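Side-chain contacts in pseudoalteromonas arctica PAMC 21717 (Pseudoalteromonas arctica, PDB 5YL7), which is a cold-active, calcium-binding serine protease of the subtilase family that hydrolyses peptide bonds in proteins and has been examined as a laundry detergent enzyme: residues A[71-76]-A[153-158]; A[128-133]-A[148-153]. One frame throughout, in Å; residues are numbered along the deposited sequence.

Interaction 1. Residues A[71-76]-A[153-158]; sequences GGRDSD and GSVSGI. With CA (calcium ion), chain D; CA (calcium ion), chain E.
The guanidinium end of Arg73 meets two aliphatic side chains of 153-158: its NH1 lies 3.7 Å from Val155 CG1 and 4.1 Å from Ile158 CD1. Both methyls approach obliquely, and the arginine runs roughly perpendicular to either side chain. With CG anti to its own carbonyl carbon (chi1 -62°) and the chain extended from there to NE, Arg73 spans the gap between two loops whose nearest CA atoms, those of Arg73 and Ile158, are 8.4 Å apart. On the other segment a type II turn, closed by Ile158 N on Val155 O, brings Val155 and Ile158 round to the arginine. These few van der Waals contacts are the close part, burying little surface. The looser side is bridged by water 1, which accepts from Arg73 NH1 at 3.0 Å and donates to the carbonyl O of Ser156. Facing away from 153-158, the loop that carries Arg73 is wrapped round two calcium ions: Asp74 OD2 bridges them, one also bound by Gly71 O and Gly72 O, the other by Asp74 OD1 and Asp76 O. Asp76 N also donates to Asp74 OD1 at 2.8 Å, on the anti side and 28° out of the carboxylate plane, in an Asx turn, and Asp69 serves both ions. The charge of Arg73 is answered by Asp142 and Asp145 of helix 140-150, while its NE bonds to Met60 O. The contact thus joins the paired-calcium loop to the loop leading from helix 140-150 to strand 167-170, with Ile158 resting on Tyr58 of strand 58-59 and on Trp149.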
loop_
_atom_site.group_PDB
_atom_site.type_symbol
_atom_site.label_atom_id
_atom_site.label_comp_id
_atom_site.label_asym_id
_atom_site.label_seq_id
_atom_site.Cartn_x
_atom_site.Cartn_y
_atom_site.Cartn_z
ATOM N N GLY A 71 -21.081 12.791 6.537
ATOM C CA GLY A 71 -21.448 12.012 7.682
ATOM C C GLY A 71 -20.319 11.183 8.162
ATOM O O GLY A 71 -19.175 11.177 7.631
ATOM N N GLY A 72 -20.586 10.485 9.231
ATOM C CA GLY A 72 -19.657 9.540 9.865
ATOM C C GLY A 72 -19.473 8.280 9.135
ATOM O O GLY A 72 -19.519 8.229 7.884
ATOM N N ARG A 73 -19.264 7.191 9.821
ATOM C CA ARG A 73 -18.952 5.926 9.177
ATOM C C ARG A 73 -19.985 5.561 8.178
ATOM O O ARG A 73 -21.193 5.692 8.418
ATOM C CB ARG A 73 -18.609 4.823 10.220
ATOM C CG ARG A 73 -17.386 5.170 11.042
ATOM C CD ARG A 73 -17.026 3.957 11.943
ATOM N NE ARG A 73 -15.744 4.181 12.565
ATOM C CZ ARG A 73 -15.204 3.385 13.502
ATOM N NH1 ARG A 73 -15.879 2.330 13.915
ATOM N NH2 ARG A 73 -14.009 3.651 13.874
ATOM N N ASP A 74 -19.580 4.971 7.071
ATOM C CA ASP A 74 -20.505 4.656 6.012
ATOM C C ASP A 74 -19.963 3.641 5.063
ATOM O O ASP A 74 -18.724 3.404 5.049
ATOM C CB ASP A 74 -20.908 5.908 5.227
ATOM C CG ASP A 74 -19.764 6.491 4.398
ATOM O OD1 ASP A 74 -19.643 6.037 3.219
ATOM O OD2 ASP A 74 -19.011 7.344 4.843
ATOM N N SER A 75 -20.741 3.046 4.199
ATOM C CA SER A 75 -20.312 1.957 3.356
ATOM C C SER A 75 -19.571 2.390 2.065
ATOM O O SER A 75 -19.106 1.492 1.397
ATOM C CB SER A 75 -21.428 0.965 3.018
ATOM O OG SER A 75 -22.318 1.635 2.187
ATOM N N ASP A 76 -19.480 3.682 1.793
ATOM C CA ASP A 76 -18.849 4.119 0.511
ATOM C C ASP A 76 -17.454 4.629 0.837
ATOM O O ASP A 76 -17.251 5.693 1.386
ATOM C CB ASP A 76 -19.728 5.204 -0.083
ATOM C CG ASP A 76 -19.256 5.633 -1.395
ATOM O OD1 ASP A 76 -18.170 5.248 -1.865
ATOM O OD2 ASP A 76 -20.016 6.323 -2.147
ATOM N N GLY A 153 -12.890 -9.337 11.129
ATOM C CA GLY A 153 -13.345 -9.200 12.477
ATOM C C GLY A 153 -14.507 -8.274 12.596
ATOM O O GLY A 153 -14.845 -7.512 11.708
ATOM N N SER A 154 -15.109 -8.243 13.758
ATOM C CA SER A 154 -16.326 -7.485 14.004
ATOM C C SER A 154 -16.048 -6.155 14.665
ATOM O O SER A 154 -15.224 -6.104 15.610
ATOM C CB SER A 154 -17.307 -8.352 14.841
ATOM O OG SER A 154 -17.664 -9.495 14.110
ATOM N N VAL A 155 -16.718 -5.117 14.166
ATOM C CA VAL A 155 -16.663 -3.772 14.715
ATOM C C VAL A 155 -18.097 -3.422 14.994
ATOM O O VAL A 155 -18.962 -3.509 14.148
ATOM C CB VAL A 155 -15.975 -2.777 13.728
ATOM C CG1 VAL A 155 -16.051 -1.362 14.204
ATOM C CG2 VAL A 155 -14.550 -3.257 13.435
ATOM N N SER A 156 -18.334 -2.926 16.211
ATOM C CA SER A 156 -19.727 -2.486 16.543
ATOM C C SER A 156 -20.275 -1.401 15.581
ATOM O O SER A 156 -19.425 -0.586 15.242
ATOM C CB SER A 156 -19.647 -1.850 17.932
ATOM O OG SER A 156 -19.182 -2.738 18.972
ATOM N N GLY A 157 -21.491 -1.688 15.089
ATOM C CA GLY A 157 -22.235 -0.767 14.218
ATOM C C GLY A 157 -21.903 -0.980 12.768
ATOM O O GLY A 157 -22.446 -0.319 11.911
ATOM N N ILE A 158 -21.051 -1.940 12.422
ATOM C CA ILE A 158 -20.630 -2.061 11.032
ATOM C C ILE A 158 -21.090 -3.467 10.536
ATOM O O ILE A 158 -20.708 -4.448 11.144
ATOM C CB ILE A 158 -19.102 -1.962 10.890
ATOM C CG1 ILE A 158 -18.563 -0.649 11.492
ATOM C CG2 ILE A 158 -18.663 -2.078 9.407
ATOM C CD1 ILE A 158 -17.122 -0.392 11.151
HETATM CA CA CA D . -18.798 9.396 6.012
HETATM CA CA CA E . -17.843 7.687 2.610
HETATM O O HOH W 1 -18.828 1.871 14.116
HETATM O O HOH W 2 -16.680 8.813 6.849
HETATM O O HOH W 3 -21.078 9.648 5.550
HETATM O O HOH W 4 -19.750 8.529 1.506
HETATM O O HOH W 5 -16.743 8.704 0.795
#

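Interaction 2. Residues A[128-133]-A[148-153]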
loop_
_atom_site.group_PDB
_atom_site.type_symbol
_atom_site.label_atom_id
_atom_site.label_comp_id
_atom_site.label_asym_id
_atom_site.label_seq_id
_atom_site.Cartn_x
_atom_site.Cartn_y
_atom_site.Cartn_z
ATOM N N VAL A 128 -10.074 -4.468 -1.478
ATOM C CA VAL A 128 -11.155 -3.903 -0.622
ATOM C C VAL A 128 -10.651 -2.579 -0.136
ATOM O O VAL A 128 -9.659 -2.500 0.631
ATOM C CB VAL A 128 -11.491 -4.821 0.549
ATOM C CG1 VAL A 128 -12.390 -4.198 1.566
ATOM C CG2 VAL A 128 -12.083 -6.105 0.034
ATOM N N PRO A 129 -11.246 -1.479 -0.514
ATOM C CA PRO A 129 -10.863 -0.187 -0.051
ATOM C C PRO A 129 -11.423 0.110 1.310
ATOM O O PRO A 129 -12.623 -0.012 1.513
ATOM C CB PRO A 129 -11.447 0.770 -1.094
ATOM C CG PRO A 129 -12.688 0.048 -1.565
ATOM C CD PRO A 129 -12.365 -1.418 -1.494
ATOM N N VAL A 130 -10.571 0.399 2.282
ATOM C CA VAL A 130 -10.979 0.742 3.643
ATOM C C VAL A 130 -10.538 2.124 3.880
ATOM O O VAL A 130 -9.335 2.417 4.012
ATOM C CB VAL A 130 -10.437 -0.278 4.659
ATOM C CG1 VAL A 130 -10.995 0.030 6.044
ATOM C CG2 VAL A 130 -10.783 -1.678 4.257
ATOM N N ARG A 131 -11.482 3.064 3.873
ATOM C CA ARG A 131 -11.185 4.457 3.958
ATOM C C ARG A 131 -10.990 4.849 5.416
ATOM O O ARG A 131 -11.944 4.800 6.193
ATOM C CB ARG A 131 -12.207 5.356 3.233
ATOM C CG ARG A 131 -11.937 6.801 3.384
ATOM C CD ARG A 131 -12.747 7.617 2.384
ATOM N NE ARG A 131 -12.354 8.999 2.513
ATOM C CZ ARG A 131 -13.020 10.021 3.066
ATOM N NH1 ARG A 131 -14.233 9.843 3.527
ATOM N NH2 ARG A 131 -12.454 11.190 3.178
ATOM N N VAL A 132 -9.785 5.252 5.767
ATOM C CA VAL A 132 -9.437 5.633 7.129
ATOM C C VAL A 132 -8.782 6.959 7.218
ATOM O O VAL A 132 -8.631 7.474 8.362
ATOM C CB VAL A 132 -8.570 4.545 7.794
ATOM C CG1 VAL A 132 -9.257 3.165 7.837
ATOM C CG2 VAL A 132 -7.200 4.448 7.160
ATOM N N LEU A 133 -8.429 7.583 6.122
ATOM C CA LEU A 133 -7.730 8.892 6.062
ATOM C C LEU A 133 -8.552 9.880 5.253
ATOM O O LEU A 133 -9.044 9.550 4.163
ATOM C CB LEU A 133 -6.378 8.790 5.406
ATOM C CG LEU A 133 -5.410 7.710 5.919
ATOM C CD1 LEU A 133 -4.135 7.724 5.095
ATOM C CD2 LEU A 133 -5.071 7.947 7.379
ATOM N N ILE A 148 -9.219 -4.249 11.912
ATOM C CA ILE A 148 -10.098 -5.360 12.401
ATOM C C ILE A 148 -11.092 -5.796 11.323
ATOM O O ILE A 148 -11.168 -6.982 10.963
ATOM C CB ILE A 148 -10.822 -4.901 13.682
ATOM C CG1 ILE A 148 -9.824 -4.696 14.811
ATOM C CG2 ILE A 148 -11.911 -5.949 14.071
ATOM C CD1 ILE A 148 -10.383 -3.870 15.925
ATOM N N TRP A 149 -11.824 -4.796 10.805
ATOM C CA TRP A 149 -12.877 -5.134 9.821
ATOM C C TRP A 149 -12.299 -5.767 8.559
ATOM O O TRP A 149 -12.864 -6.661 7.951
ATOM C CB TRP A 149 -13.701 -3.854 9.529
ATOM C CG TRP A 149 -14.863 -4.077 8.604
ATOM C CD1 TRP A 149 -16.137 -4.529 8.965
ATOM C CD2 TRP A 149 -14.895 -3.920 7.185
ATOM N NE1 TRP A 149 -16.894 -4.591 7.838
ATOM C CE2 TRP A 149 -16.185 -4.278 6.728
ATOM C CE3 TRP A 149 -13.953 -3.541 6.236
ATOM C CZ2 TRP A 149 -16.550 -4.192 5.406
ATOM C CZ3 TRP A 149 -14.346 -3.524 4.916
ATOM C CH2 TRP A 149 -15.626 -3.859 4.517
ATOM N N ALA A 150 -11.173 -5.204 8.086
ATOM C CA ALA A 150 -10.548 -5.659 6.865
ATOM C C ALA A 150 -10.221 -7.128 6.946
ATOM O O ALA A 150 -10.288 -7.860 5.949
ATOM C CB ALA A 150 -9.272 -4.939 6.611
ATOM N N SER A 151 -9.847 -7.594 8.159
ATOM C CA SER A 151 -9.497 -8.985 8.391
ATOM C C SER A 151 -10.697 -9.916 8.548
ATOM O O SER A 151 -10.455 -11.143 8.717
ATOM C CB SER A 151 -8.590 -9.095 9.585
ATOM O OG SER A 151 -9.267 -9.031 10.827
ATOM N N GLY A 152 -11.891 -9.364 8.624
ATOM C CA GLY A 152 -13.095 -10.174 8.870
ATOM C C GLY A 152 -13.449 -10.163 10.292
ATOM O O GLY A 152 -14.343 -10.988 10.727
ATOM N N GLY A 153 -12.890 -9.337 11.129
ATOM C CA GLY A 153 -13.345 -9.200 12.477
ATOM C C GLY A 153 -14.507 -8.274 12.596
ATOM O O GLY A 153 -14.845 -7.512 11.708
#
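Strand 128-131 and the last turn of helix 140-150 come closest at Val130 and Ala150, whose CA atoms are 7.2 Å apart. Beside this approach, the six-membered ring of Trp149 meets the strand. CZ3 is the meeting point: Val128 CG1 touches it at 3.9 Å, approaching obliquely, and Val130 CG2 reaches it at 4.1 Å from the ring edge, near the indole plane. With CG anti to its backbone N (chi1 -176°), Trp149 sets the CZ3 corner of its indole against the two valines. Val130 CG2 also meets Ala150 CB at 4.3 Å, so a single methyl touches both helix residues. The pyrrole side of the indole is anchored elsewhere, its NE1 donating to Pro159 O. Beyond the contact the helix closes in a Schellman motif: Gly153 N bonds to Ile148 O and Gly152 N to Trp149 O, with Gly152 at positive phi (97°). Ser151 OG donates to Ile148 O at 2.8 Å, and this oxygen takes Ser151 OG and Gly153 N from opposite faces of its carbonyl plane. Strand 126-131, helix 140-150 and strand 167-170 form a beta-alpha-beta crossover of the parallel sheet, as in the subtilase alpha/beta fold; Trp149 and Ala150 pack the helix on that sheet, Ala150 also touching Ala38 of strand 36-41. The contact between helix and strand is one of buried apolar groups, without directional bonds between the two segments, while the polar groups of Trp149 and of the helix end find their partners away from the strand.

Interaction 1 and interaction 2 are neighbours, their centres about 9 Å apart, and they share Gly153, where the helix end of one runs into the loop of the other. Trp149 is the joint between them: Ile158 CG2 packs against its NE1 at 3.5 Å, and Val155 CG2 lies 4.0 Å from its CB. The paired calcium site at 71-76 is therefore connected through Arg73, the 153-158 turn and the indole to the central sheet. Strand 128-131 lies beside strand 36-41, which ends at Asp41; this residue, with His100 and Ser281, has charge-relay geometry consistent with the subtilase catalytic triad. The side chain of Val130 lies near that trio without touching it, and about 11 Å from a bound calcium ion.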